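Local coordinates for Ro sixty-related protein, RSR (Deinococcus radiodurans, PDB 2NVO) that binds several small RNAs that accumulate during recovery from ultraviolet irradiation and contributes to the bacterium's resistance to that radiation, at residues F411-R416 / S435-T441; D370-M375 / Y463-E467; L492-L497 / M512-F518; D442-L448 / V473-L479. All coordinates share one frame; numbering follows the deposited sequence.

Contact 1: F411-R416 / S435-T441; sequences FAEQFR and SVSFGGT. Unlike the reference sequence in segment 435-441: Val436 (reference Met).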
loop_
_atom_site.group_PDB
_atom_site.type_symbol
_atom_site.label_atom_id
_atom_site.label_comp_id
_atom_site.label_asym_id
_atom_site.label_seq_id
_atom_site.Cartn_x
_atom_site.Cartn_y
_atom_site.Cartn_z
ATOM N N PHE A 411 29.140 0.410 -0.269
ATOM C CA PHE A 411 29.987 0.682 0.885
ATOM C C PHE A 411 30.970 -0.498 1.056
ATOM O O PHE A 411 30.920 -1.247 2.037
ATOM C CB PHE A 411 29.142 0.844 2.153
ATOM C CG PHE A 411 28.152 2.011 2.127
ATOM C CD1 PHE A 411 28.510 3.268 2.617
ATOM C CD2 PHE A 411 26.855 1.835 1.671
ATOM C CE1 PHE A 411 27.603 4.294 2.632
ATOM C CE2 PHE A 411 25.942 2.877 1.682
ATOM C CZ PHE A 411 26.322 4.104 2.165
ATOM N N ALA A 412 31.842 -0.663 0.076
ATOM C CA ALA A 412 32.725 -1.823 -0.001
ATOM C C ALA A 412 34.086 -1.575 0.650
ATOM O O ALA A 412 34.185 -0.803 1.607
ATOM C CB ALA A 412 32.867 -2.272 -1.450
ATOM N N GLU A 413 35.122 -2.265 0.163
ATOM C CA GLU A 413 36.509 -1.993 0.564
ATOM C C GLU A 413 36.662 -0.485 0.723
ATOM O O GLU A 413 37.082 0.033 1.761
ATOM C CB GLU A 413 37.490 -2.482 -0.515
ATOM C CG GLU A 413 37.025 -3.700 -1.307
ATOM C CD GLU A 413 36.186 -3.343 -2.530
ATOM O OE1 GLU A 413 36.424 -2.268 -3.126
ATOM O OE2 GLU A 413 35.298 -4.150 -2.901
ATOM N N GLN A 414 36.285 0.221 -0.326
ATOM C CA GLN A 414 36.039 1.638 -0.217
ATOM C C GLN A 414 34.740 1.948 -0.934
ATOM O O GLN A 414 34.149 1.071 -1.569
ATOM C CB GLN A 414 37.197 2.430 -0.816
ATOM C CG GLN A 414 37.907 1.727 -1.932
ATOM C CD GLN A 414 39.403 1.934 -1.841
ATOM O OE1 GLN A 414 39.890 2.626 -0.941
ATOM N NE2 GLN A 414 40.147 1.325 -2.764
ATOM N N PHE A 415 34.295 3.190 -0.814
ATOM C CA PHE A 415 33.057 3.617 -1.444
ATOM C C PHE A 415 33.260 3.683 -2.934
ATOM O O PHE A 415 34.029 4.504 -3.430
ATOM C CB PHE A 415 32.610 4.969 -0.896
ATOM C CG PHE A 415 31.208 5.325 -1.264
ATOM C CD1 PHE A 415 30.135 4.713 -0.616
ATOM C CD2 PHE A 415 30.952 6.247 -2.260
ATOM C CE1 PHE A 415 28.838 5.035 -0.953
ATOM C CE2 PHE A 415 29.656 6.584 -2.606
ATOM C CZ PHE A 415 28.589 5.971 -1.951
ATOM N N ARG A 416 32.595 2.807 -3.661
ATOM C CA ARG A 416 32.916 2.653 -5.067
ATOM C C ARG A 416 31.691 2.255 -5.855
ATOM O O ARG A 416 30.687 1.848 -5.276
ATOM C CB ARG A 416 33.992 1.583 -5.240
ATOM C CG ARG A 416 33.514 0.193 -4.863
ATOM C CD ARG A 416 34.371 -0.873 -5.502
ATOM N NE ARG A 416 34.122 -2.185 -4.915
ATOM C CZ ARG A 416 33.217 -3.046 -5.364
ATOM N NH1 ARG A 416 32.455 -2.741 -6.409
ATOM N NH2 ARG A 416 33.075 -4.218 -4.760
ATOM N N SER A 435 29.957 -7.869 -1.249
ATOM C CA SER A 435 31.392 -7.757 -1.194
ATOM C C SER A 435 31.851 -8.273 0.156
ATOM O O SER A 435 31.433 -7.767 1.195
ATOM C CB SER A 435 31.811 -6.299 -1.407
ATOM O OG SER A 435 33.185 -6.127 -1.131
ATOM N N VAL A 436 32.707 -9.288 0.130
ATOM C CA VAL A 436 33.308 -9.853 1.341
ATOM C C VAL A 436 33.960 -8.803 2.246
ATOM O O VAL A 436 33.884 -8.896 3.470
ATOM C CB VAL A 436 34.367 -10.923 0.993
ATOM C CG1 VAL A 436 34.934 -11.528 2.258
ATOM C CG2 VAL A 436 33.765 -11.997 0.109
ATOM N N SER A 437 34.610 -7.808 1.652
ATOM C CA SER A 437 35.151 -6.717 2.444
ATOM C C SER A 437 34.267 -5.499 2.267
ATOM O O SER A 437 33.933 -5.107 1.149
ATOM C CB SER A 437 36.606 -6.418 2.070
ATOM O OG SER A 437 36.682 -5.775 0.817
ATOM N N PHE A 438 33.866 -4.906 3.374
ATOM C CA PHE A 438 32.885 -3.834 3.321
ATOM C C PHE A 438 33.289 -2.808 4.350
ATOM O O PHE A 438 34.171 -3.066 5.170
ATOM C CB PHE A 438 31.485 -4.390 3.609
ATOM C CG PHE A 438 31.397 -5.130 4.914
ATOM C CD1 PHE A 438 31.180 -4.450 6.090
ATOM C CD2 PHE A 438 31.567 -6.505 4.957
ATOM C CE1 PHE A 438 31.102 -5.129 7.311
ATOM C CE2 PHE A 438 31.495 -7.196 6.171
ATOM C CZ PHE A 438 31.258 -6.501 7.350
ATOM N N GLY A 439 32.654 -1.643 4.306
ATOM C CA GLY A 439 32.857 -0.620 5.310
ATOM C C GLY A 439 31.542 -0.310 5.989
ATOM O O GLY A 439 30.522 -0.897 5.661
ATOM N N GLY A 440 31.569 0.609 6.939
ATOM C CA GLY A 440 30.389 0.979 7.688
ATOM C C GLY A 440 29.366 1.601 6.760
ATOM O O GLY A 440 29.714 2.285 5.798
ATOM N N THR A 441 28.094 1.370 7.041
ATOM C CA THR A 441 27.049 1.942 6.204
ATOM C C THR A 441 26.782 3.403 6.614
ATOM O O THR A 441 25.852 3.701 7.338
ATOM C CB THR A 441 25.784 1.077 6.210
ATOM O OG1 THR A 441 26.121 -0.192 5.630
ATOM C CG2 THR A 441 24.705 1.743 5.351
#

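Contact 2: D370-M375 / Y463-E467; sequences DVSGSM and YTDNE. With CA (calcium ion), chain B.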
loop_
_atom_site.group_PDB
_atom_site.type_symbol
_atom_site.label_atom_id
_atom_site.label_comp_id
_atom_site.label_asym_id
_atom_site.label_seq_id
_atom_site.Cartn_x
_atom_site.Cartn_y
_atom_site.Cartn_z
ATOM N N ASP A 370 24.338 -0.923 0.813
ATOM C CA ASP A 370 25.024 -1.766 1.778
ATOM C C ASP A 370 25.320 -3.086 1.052
ATOM O O ASP A 370 24.417 -3.718 0.487
ATOM C CB ASP A 370 24.089 -1.970 2.993
ATOM C CG ASP A 370 24.791 -2.627 4.191
ATOM O OD1 ASP A 370 25.600 -3.541 3.974
ATOM O OD2 ASP A 370 24.513 -2.227 5.341
ATOM N N VAL A 371 26.581 -3.497 1.030
ATOM C CA VAL A 371 26.981 -4.712 0.314
ATOM C C VAL A 371 27.554 -5.784 1.247
ATOM O O VAL A 371 28.170 -6.736 0.789
ATOM C CB VAL A 371 28.040 -4.402 -0.804
ATOM C CG1 VAL A 371 27.433 -3.512 -1.890
ATOM C CG2 VAL A 371 29.288 -3.760 -0.210
ATOM N N SER A 372 27.358 -5.616 2.545
ATOM C CA SER A 372 27.907 -6.562 3.515
ATOM C C SER A 372 27.061 -7.829 3.586
ATOM O O SER A 372 25.926 -7.856 3.089
ATOM C CB SER A 372 27.981 -5.908 4.887
ATOM O OG SER A 372 26.691 -5.538 5.334
ATOM N N GLY A 373 27.614 -8.868 4.221
ATOM C CA GLY A 373 26.999 -10.184 4.230
ATOM C C GLY A 373 25.612 -10.298 4.840
ATOM O O GLY A 373 24.800 -11.130 4.400
ATOM N N SER A 374 25.323 -9.483 5.848
ATOM C CA SER A 374 24.020 -9.576 6.491
ATOM C C SER A 374 22.886 -9.189 5.524
ATOM O O SER A 374 21.739 -9.552 5.744
ATOM C CB SER A 374 23.960 -8.728 7.758
ATOM O OG SER A 374 24.044 -7.344 7.442
ATOM N N MET A 375 23.227 -8.489 4.439
ATOM C CA MET A 375 22.216 -8.127 3.429
ATOM C C MET A 375 21.601 -9.387 2.807
ATOM O O MET A 375 20.538 -9.328 2.216
ATOM C CB MET A 375 22.818 -7.210 2.341
ATOM C CG MET A 375 23.172 -5.802 2.855
ATOM S SD MET A 375 21.777 -4.814 3.410
ATOM C CE MET A 375 21.048 -4.290 1.824
ATOM N N TYR A 463 20.391 2.024 0.715
ATOM C CA TYR A 463 19.700 0.789 1.040
ATOM C C TYR A 463 20.536 -0.019 2.036
ATOM O O TYR A 463 21.699 -0.322 1.773
ATOM C CB TYR A 463 19.442 -0.026 -0.232
ATOM C CG TYR A 463 18.271 0.483 -1.032
ATOM C CD1 TYR A 463 16.967 0.192 -0.637
ATOM C CD2 TYR A 463 18.459 1.245 -2.189
ATOM C CE1 TYR A 463 15.869 0.650 -1.370
ATOM C CE2 TYR A 463 17.367 1.716 -2.933
ATOM C CZ TYR A 463 16.078 1.401 -2.521
ATOM O OH TYR A 463 14.983 1.850 -3.235
ATOM N N THR A 464 19.922 -0.378 3.164
ATOM C CA THR A 464 20.583 -1.198 4.173
ATOM C C THR A 464 19.567 -2.207 4.746
ATOM O O THR A 464 18.415 -2.225 4.327
ATOM C CB THR A 464 21.248 -0.327 5.277
ATOM O OG1 THR A 464 22.072 -1.152 6.121
ATOM C CG2 THR A 464 20.223 0.374 6.117
ATOM N N ASP A 465 20.008 -3.090 5.638
ATOM C CA ASP A 465 19.044 -4.006 6.253
ATOM C C ASP A 465 18.533 -3.331 7.513
ATOM O O ASP A 465 17.459 -2.727 7.535
ATOM C CB ASP A 465 19.615 -5.415 6.500
ATOM C CG ASP A 465 21.074 -5.414 6.976
ATOM O OD1 ASP A 465 21.621 -4.366 7.355
ATOM O OD2 ASP A 465 21.675 -6.497 6.961
ATOM N N ASN A 466 19.359 -3.365 8.552
ATOM C CA ASN A 466 19.070 -2.622 9.739
ATOM C C ASN A 466 20.350 -2.081 10.385
ATOM O O ASN A 466 20.431 -2.006 11.586
ATOM C CB ASN A 466 18.236 -3.488 10.696
ATOM C CG ASN A 466 18.989 -4.715 11.207
ATOM O OD1 ASN A 466 20.072 -5.052 10.722
ATOM N ND2 ASN A 466 18.415 -5.385 12.205
ATOM N N GLU A 467 21.349 -1.697 9.581
ATOM C CA GLU A 467 22.649 -1.340 10.142
ATOM C C GLU A 467 23.268 -0.051 9.621
ATOM O O GLU A 467 24.377 -0.073 9.083
ATOM C CB GLU A 467 23.652 -2.490 9.982
ATOM C CG GLU A 467 23.204 -3.760 10.637
ATOM C CD GLU A 467 24.336 -4.748 10.847
ATOM O OE1 GLU A 467 24.453 -5.240 11.963
ATOM O OE2 GLU A 467 25.111 -5.041 9.925
HETATM CA CA CA B . 25.897 -5.657 7.774
HETATM O O HOH W 1 24.108 -4.173 7.007
HETATM O O HOH W 2 27.616 -3.886 7.901
#

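Contact 3: L492-L497 / M512-F518; sequences LIVVGL and MLDVVGF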
loop_
_atom_site.group_PDB
_atom_site.type_symbol
_atom_site.label_atom_id
_atom_site.label_comp_id
_atom_site.label_asym_id
_atom_site.label_seq_id
_atom_site.Cartn_x
_atom_site.Cartn_y
_atom_site.Cartn_z
ATOM N N LEU A 492 17.736 13.149 0.543
ATOM C CA LEU A 492 18.305 11.868 0.967
ATOM C C LEU A 492 17.186 10.959 1.481
ATOM O O LEU A 492 16.372 11.383 2.303
ATOM C CB LEU A 492 19.326 12.091 2.084
ATOM C CG LEU A 492 19.757 10.813 2.815
ATOM C CD1 LEU A 492 20.502 9.890 1.846
ATOM C CD2 LEU A 492 20.609 11.150 4.055
ATOM N N ILE A 493 17.145 9.724 0.992
ATOM C CA ILE A 493 16.212 8.718 1.510
ATOM C C ILE A 493 17.086 7.608 2.076
ATOM O O ILE A 493 17.992 7.143 1.404
ATOM C CB ILE A 493 15.324 8.102 0.400
ATOM C CG1 ILE A 493 14.551 9.191 -0.383
ATOM C CG2 ILE A 493 14.355 7.051 0.995
ATOM C CD1 ILE A 493 13.802 8.677 -1.589
ATOM N N VAL A 494 16.850 7.243 3.328
ATOM C CA VAL A 494 17.511 6.093 3.933
ATOM C C VAL A 494 16.475 4.985 4.148
ATOM O O VAL A 494 15.481 5.164 4.849
ATOM C CB VAL A 494 18.192 6.488 5.273
ATOM C CG1 VAL A 494 18.892 5.266 5.897
ATOM C CG2 VAL A 494 19.199 7.610 5.022
ATOM N N VAL A 495 16.710 3.845 3.510
ATOM C CA VAL A 495 15.825 2.705 3.598
ATOM C C VAL A 495 16.441 1.596 4.467
ATOM O O VAL A 495 17.436 0.989 4.090
ATOM C CB VAL A 495 15.518 2.144 2.198
ATOM C CG1 VAL A 495 14.456 1.006 2.317
ATOM C CG2 VAL A 495 14.993 3.243 1.310
ATOM N N GLY A 496 15.855 1.367 5.636
ATOM C CA GLY A 496 16.204 0.207 6.441
ATOM C C GLY A 496 15.243 -0.897 6.122
ATOM O O GLY A 496 14.170 -0.988 6.737
ATOM N N LEU A 497 15.618 -1.736 5.156
ATOM C CA LEU A 497 14.708 -2.713 4.561
ATOM C C LEU A 497 14.113 -3.707 5.575
ATOM O O LEU A 497 13.000 -4.166 5.401
ATOM C CB LEU A 497 15.388 -3.484 3.414
ATOM C CG LEU A 497 15.656 -2.657 2.145
ATOM C CD1 LEU A 497 16.790 -3.313 1.353
ATOM C CD2 LEU A 497 14.401 -2.451 1.300
ATOM N N MET A 512 14.753 15.185 3.805
ATOM C CA MET A 512 15.164 13.868 4.289
ATOM C C MET A 512 13.975 12.970 4.589
ATOM O O MET A 512 12.968 13.416 5.138
ATOM C CB MET A 512 15.998 14.002 5.570
ATOM C CG MET A 512 17.202 14.894 5.409
ATOM S SD MET A 512 18.125 15.121 6.945
ATOM C CE MET A 512 19.195 13.683 6.943
ATOM N N LEU A 513 14.120 11.691 4.264
ATOM C CA LEU A 513 13.066 10.710 4.525
ATOM C C LEU A 513 13.698 9.407 5.000
ATOM O O LEU A 513 14.626 8.916 4.367
ATOM C CB LEU A 513 12.284 10.426 3.242
ATOM C CG LEU A 513 11.208 9.340 3.382
ATOM C CD1 LEU A 513 10.098 9.867 4.242
ATOM C CD2 LEU A 513 10.671 8.901 2.006
ATOM N N ASP A 514 13.195 8.863 6.101
ATOM C CA ASP A 514 13.582 7.534 6.570
ATOM C C ASP A 514 12.433 6.584 6.251
ATOM O O ASP A 514 11.273 6.867 6.574
ATOM C CB ASP A 514 13.796 7.532 8.090
ATOM C CG ASP A 514 15.064 8.242 8.517
ATOM O OD1 ASP A 514 15.930 8.531 7.662
ATOM O OD2 ASP A 514 15.211 8.498 9.727
ATOM N N VAL A 515 12.754 5.465 5.617
ATOM C CA VAL A 515 11.787 4.411 5.360
ATOM C C VAL A 515 12.183 3.246 6.241
ATOM O O VAL A 515 13.252 2.647 6.066
ATOM C CB VAL A 515 11.835 3.950 3.910
ATOM C CG1 VAL A 515 10.833 2.792 3.664
ATOM C CG2 VAL A 515 11.585 5.145 2.959
ATOM N N VAL A 516 11.317 2.935 7.194
ATOM C CA VAL A 516 11.600 1.904 8.180
ATOM C C VAL A 516 10.836 0.649 7.766
ATOM O O VAL A 516 9.611 0.618 7.797
ATOM C CB VAL A 516 11.146 2.357 9.582
ATOM C CG1 VAL A 516 11.528 1.309 10.642
ATOM C CG2 VAL A 516 11.773 3.701 9.921
ATOM N N GLY A 517 11.568 -0.381 7.377
ATOM C CA GLY A 517 10.970 -1.560 6.780
ATOM C C GLY A 517 10.690 -1.324 5.310
ATOM O O GLY A 517 11.226 -0.397 4.686
ATOM N N PHE A 518 9.866 -2.186 4.736
ATOM C CA PHE A 518 9.472 -2.032 3.353
ATOM C C PHE A 518 8.130 -2.692 3.172
ATOM O O PHE A 518 7.754 -3.567 3.948
ATOM C CB PHE A 518 10.492 -2.662 2.399
ATOM C CG PHE A 518 10.738 -1.856 1.147
ATOM C CD1 PHE A 518 11.237 -0.574 1.229
ATOM C CD2 PHE A 518 10.499 -2.392 -0.116
ATOM C CE1 PHE A 518 11.478 0.183 0.078
ATOM C CE2 PHE A 518 10.755 -1.642 -1.280
ATOM C CZ PHE A 518 11.245 -0.357 -1.176
#

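Contact 4: D442-L448 / V473-L479; sequences DCAQPIL and VHPTVAL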
loop_
_atom_site.group_PDB
_atom_site.type_symbol
_atom_site.label_atom_id
_atom_site.label_comp_id
_atom_site.label_asym_id
_atom_site.label_seq_id
_atom_site.Cartn_x
_atom_site.Cartn_y
_atom_site.Cartn_z
ATOM N N ASP A 442 27.622 4.310 6.119
ATOM C CA ASP A 442 27.563 5.711 6.532
ATOM C C ASP A 442 26.730 6.514 5.537
ATOM O O ASP A 442 27.185 6.763 4.420
ATOM C CB ASP A 442 28.986 6.273 6.580
ATOM C CG ASP A 442 29.045 7.729 7.001
ATOM O OD1 ASP A 442 28.005 8.383 7.187
ATOM O OD2 ASP A 442 30.174 8.231 7.148
ATOM N N CYS A 443 25.543 6.938 5.956
ATOM C CA CYS A 443 24.607 7.581 5.046
ATOM C C CYS A 443 25.055 8.977 4.631
ATOM O O CYS A 443 24.449 9.569 3.755
ATOM C CB CYS A 443 23.211 7.670 5.664
ATOM S SG CYS A 443 22.478 6.055 6.188
ATOM N N ALA A 444 26.085 9.519 5.283
ATOM C CA ALA A 444 26.605 10.823 4.884
ATOM C C ALA A 444 27.543 10.672 3.698
ATOM O O ALA A 444 27.684 11.574 2.863
ATOM C CB ALA A 444 27.331 11.499 6.052
ATOM N N GLN A 445 28.172 9.518 3.616
ATOM C CA GLN A 445 29.285 9.309 2.709
ATOM C C GLN A 445 28.981 9.420 1.189
ATOM O O GLN A 445 29.808 9.945 0.425
ATOM C CB GLN A 445 29.968 7.988 3.058
ATOM C CG GLN A 445 31.179 7.681 2.209
ATOM C CD GLN A 445 31.944 6.478 2.715
ATOM O OE1 GLN A 445 31.387 5.603 3.386
ATOM N NE2 GLN A 445 33.232 6.428 2.402
ATOM N N PRO A 446 27.808 8.935 0.740
ATOM C CA PRO A 446 27.474 9.105 -0.681
ATOM C C PRO A 446 27.377 10.586 -1.035
ATOM O O PRO A 446 27.743 10.968 -2.151
ATOM C CB PRO A 446 26.074 8.473 -0.809
ATOM C CG PRO A 446 25.973 7.502 0.357
ATOM C CD PRO A 446 26.766 8.189 1.480
ATOM N N ILE A 447 26.880 11.385 -0.097
ATOM C CA ILE A 447 26.691 12.811 -0.324
ATOM C C ILE A 447 28.019 13.554 -0.305
ATOM O O ILE A 447 28.252 14.452 -1.116
ATOM C CB ILE A 447 25.741 13.410 0.708
ATOM C CG1 ILE A 447 24.434 12.620 0.735
ATOM C CG2 ILE A 447 25.468 14.896 0.406
ATOM C CD1 ILE A 447 23.646 12.829 1.982
ATOM N N LEU A 448 28.878 13.196 0.641
ATOM C CA LEU A 448 30.227 13.738 0.674
ATOM C C LEU A 448 30.962 13.352 -0.619
ATOM O O LEU A 448 31.614 14.187 -1.252
ATOM C CB LEU A 448 30.976 13.222 1.901
ATOM C CG LEU A 448 30.438 13.545 3.295
ATOM C CD1 LEU A 448 31.213 12.753 4.330
ATOM C CD2 LEU A 448 30.517 15.055 3.625
ATOM N N VAL A 473 30.826 12.709 10.078
ATOM C CA VAL A 473 29.973 13.795 9.587
ATOM C C VAL A 473 28.523 13.343 9.486
ATOM O O VAL A 473 28.247 12.269 8.954
ATOM C CB VAL A 473 30.451 14.317 8.212
ATOM C CG1 VAL A 473 29.574 15.456 7.746
ATOM C CG2 VAL A 473 31.900 14.777 8.286
ATOM N N HIS A 474 27.595 14.128 10.016
ATOM C CA HIS A 474 26.192 13.751 9.925
ATOM C C HIS A 474 25.693 14.070 8.523
ATOM O O HIS A 474 26.165 15.026 7.901
ATOM C CB HIS A 474 25.344 14.473 10.968
ATOM C CG HIS A 474 23.954 13.920 11.097
ATOM N ND1 HIS A 474 22.880 14.436 10.407
ATOM C CD2 HIS A 474 23.469 12.885 11.828
ATOM C CE1 HIS A 474 21.790 13.746 10.707
ATOM N NE2 HIS A 474 22.124 12.804 11.570
ATOM N N PRO A 475 24.753 13.258 8.012
ATOM C CA PRO A 475 24.191 13.533 6.689
ATOM C C PRO A 475 23.610 14.940 6.554
ATOM O O PRO A 475 23.579 15.421 5.435
ATOM C CB PRO A 475 23.087 12.482 6.555
ATOM C CG PRO A 475 23.624 11.304 7.345
ATOM C CD PRO A 475 24.305 11.954 8.546
ATOM N N THR A 476 23.131 15.560 7.633
ATOM C CA THR A 476 22.585 16.919 7.535
ATOM C C THR A 476 23.672 17.915 7.115
ATOM O O THR A 476 23.457 18.760 6.254
ATOM C CB THR A 476 21.890 17.406 8.852
ATOM O OG1 THR A 476 22.767 17.251 9.976
ATOM C CG2 THR A 476 20.610 16.633 9.111
ATOM N N VAL A 477 24.832 17.814 7.754
ATOM C CA VAL A 477 25.996 18.616 7.399
ATOM C C VAL A 477 26.441 18.304 5.968
ATOM O O VAL A 477 26.721 19.214 5.170
ATOM C CB VAL A 477 27.149 18.373 8.402
ATOM C CG1 VAL A 477 28.465 18.916 7.877
ATOM C CG2 VAL A 477 26.807 18.974 9.753
ATOM N N ALA A 478 26.469 17.013 5.636
ATOM C CA ALA A 478 26.778 16.580 4.275
ATOM C C ALA A 478 25.888 17.250 3.238
ATOM O O ALA A 478 26.379 17.762 2.239
ATOM C CB ALA A 478 26.691 15.044 4.148
ATOM N N LEU A 479 24.579 17.235 3.466
ATOM C CA LEU A 479 23.650 17.818 2.509
ATOM C C LEU A 479 23.842 19.333 2.356
ATOM O O LEU A 479 23.731 19.866 1.245
ATOM C CB LEU A 479 22.208 17.513 2.899
ATOM C CG LEU A 479 21.763 16.056 2.679
ATOM C CD1 LEU A 479 20.482 15.778 3.449
ATOM C CD2 LEU A 479 21.574 15.800 1.186
HETATM O O HOH W 3 30.514 10.719 7.881
HETATM O O HOH W 4 27.302 9.635 9.381
HETATM O O HOH W 5 28.546 16.853 0.548
#

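Contact 1: F411-R416 / S435-T441
Phe411 and Ala412 meet Ser435, Phe438, Gly439 and Thr441 in a partly buried packing of two loops, where strand 405-411 turns over into the edge strand 415-417 and the loop before helix 445-452 passes alongside. The Phe411 ring lies between two neighbours: Thr441 CA sits over one face, a CH-pi contact 4.2 Å from the ring centroid and 15° off the normal, while CE1 of Phe415 covers the opposite face. Phe411 CG stands beside the backbone N (chi1 -62°), which sends the ring toward the passing loop, and Thr441 CG2 reaches Phe411 CE2 at 4.0 Å. One direct backbone bond joins the loops, Gly439 N to Phe411 O at 2.9 Å; it is nearly straight at hydrogen, but the donor stands well above the carbonyl plane. This loop belongs to the VWFA-like domain and carries Thr441, assigned by similarity to its MIDAS-like metal site; Thr441 OG1 is hydrogen-bonded to Asp370 OD2. At the outer end Arg416 forms a side-on salt bridge with Glu413 through NE and NH2, both carboxylate oxygens lying near the guanidinium plane. Ser435 OG packs 3.9 Å from Ala412 CB and donates to Ser437 O within its own segment.

Contact 2: D370-M375 / Y463-E467
Ser374 OG donates to Asp465 OD2 at 2.6 Å, meeting the syn lone pair of the carboxylate, and the same hydroxyl oxygen binds calcium at 2.5 Å. A second short bond runs from Thr464 OG1 to Asp370 OD2, 2.8 Å, arriving on the anti side and somewhat out of the carboxylate plane. With CG anti to the backbone N (chi1 -169°), Asp370 extends across to the 463-467 segment while its other oxygen, OD1, is held by two donors of its own loop, the N and OG of Ser372; the first of these closes an Asx turn. The backbone N of Asp370 donates to Tyr463 O. The loop 370-374, with its DxSxS sequence, and Glu467 belong to the MIDAS-like site of the VWFA-like domain. Calcium takes Ser372 OG, Ser374 OG, Glu467 OE2 at 2.4 Å and two waters. Asp370 OD2 also has a hydrogen bond with Thr441 OG1. Outward from the metal, the bent Met375 chain brings SD to 3.3 Å from Asp465 N and 3.7 Å from Asp465 CG, and lays CE against Thr464. The carboxylates of Asp370 and Asp465 come within 4.1 Å, OD2 to OD1, and a calcium-bound water donates to both oxygens. Both aspartates thus act from the second shell, orienting serine hydroxyls and water, and the nearby calcium probably offsets the mutual repulsion of their charges.

Contact 3: L492-L497 / M512-F518
Val494 and Val495 sit against Asp514 and Val515 in the regular middle of two neighbouring parallel strands; the axes of 492-496 and 512-517 approach to 4.8 Å, 11° from parallel. Val515 N to Val494 O, 2.8 Å, is almost straight, and Gly496 N continues the ladder to Val515 O. On the face carrying Ile493, Val495, Leu513 and Val515, the methyl CG2 of Ile493 meets CG2 of Val515 at 3.9 Å, and Val495 lies side by side with Val515; helix 522-530 covers this layer. On the opposite face Leu492 and Met512 pack on helix 475-486, Val494 and Asp514 on Phe502. Such parallel strands between helical layers are the core of the Rossmann-like vWA fold, here joined by a loop without helix. Within it, Ile504 N and Ala505 N satisfy Asp514 OD2. At the start of the pair Leu492 CD2 and Met512 CE touch at 4.1 Å, both residues buried. The other end is less enclosed: Gly517 is partly exposed and has a positive phi (81°), and its N reaches Gly496 O in a bent bond. There Phe518 receives Leu497 CD2 over one ring face, 3.9 Å from the centroid, and Val495 CG1 obliquely at 3.7 Å from CD1.

Contact 4: D442-L448 / V473-L479
Ala444 and Ile447 face Pro475, Ala478 and Leu479 where the start of the 445-452 region meets that of helix 475-486, two helices of the Rossmann-like VWFA-like domain that pack on one face of its sheet. Ala444 points toward the partner: its CB presses to 3.1 Å from Val473 O, a tight fit. Pro475 CG packs against Cys443 and Ala444, 3.7 Å from Ala444 N. One turn on, the Ala478 methyl enters between Ala444, Ile447 and Leu448, with Ile447 CB at 3.9 Å. The two branches of Ile447 divide the work. CG2 leans on Ala478 O, whereas CD1 meets Leu479 CD2 at 3.7 Å, the two chains crossing at a slant. Leu492 of strand 491-496 also touches Ile447, Pro475 and Leu479. Leu448 swings its CD2 across to Val473 CG1 and the Ala478 methyl, where Leu448 and Val473 are partly exposed. Polar links between the segments run through water. Asp442 OD1 caps Ala444 N, meeting it from above the carboxylate plane, and also accepts from a water that donates to Val473 O; a second water joins Asp442 OD2 to Val473 N. Farther along, a third water donates to Ala478 O at 2.9 Å and, weakly, to Ile447 O.

Overall arrangement
All four contacts belong to the VWFA-like domain that closes the ring-shaped monomer. Contacts 1, 2 and 3 reach its mixed sheet, while contact 4 joins two helices that cover it. Contact 2 brackets contact 1 along the chain; contact 4 interleaves with contact 2, and contact 3 follows last. Contacts 1 and 2, with centres about 10 Å apart, share the metal site through Thr441 and Asp370. Strand 459-464 hands contact 2 on to contact 3, their centres about 13 Å apart, by backbone bonds of Thr464 to Val495 and Leu497. Contact 4, its centre about 15 Å from that of contact 3, rests on Leu492 and Met512, so the metal-site loops and the helix pair are joined to the same sheet.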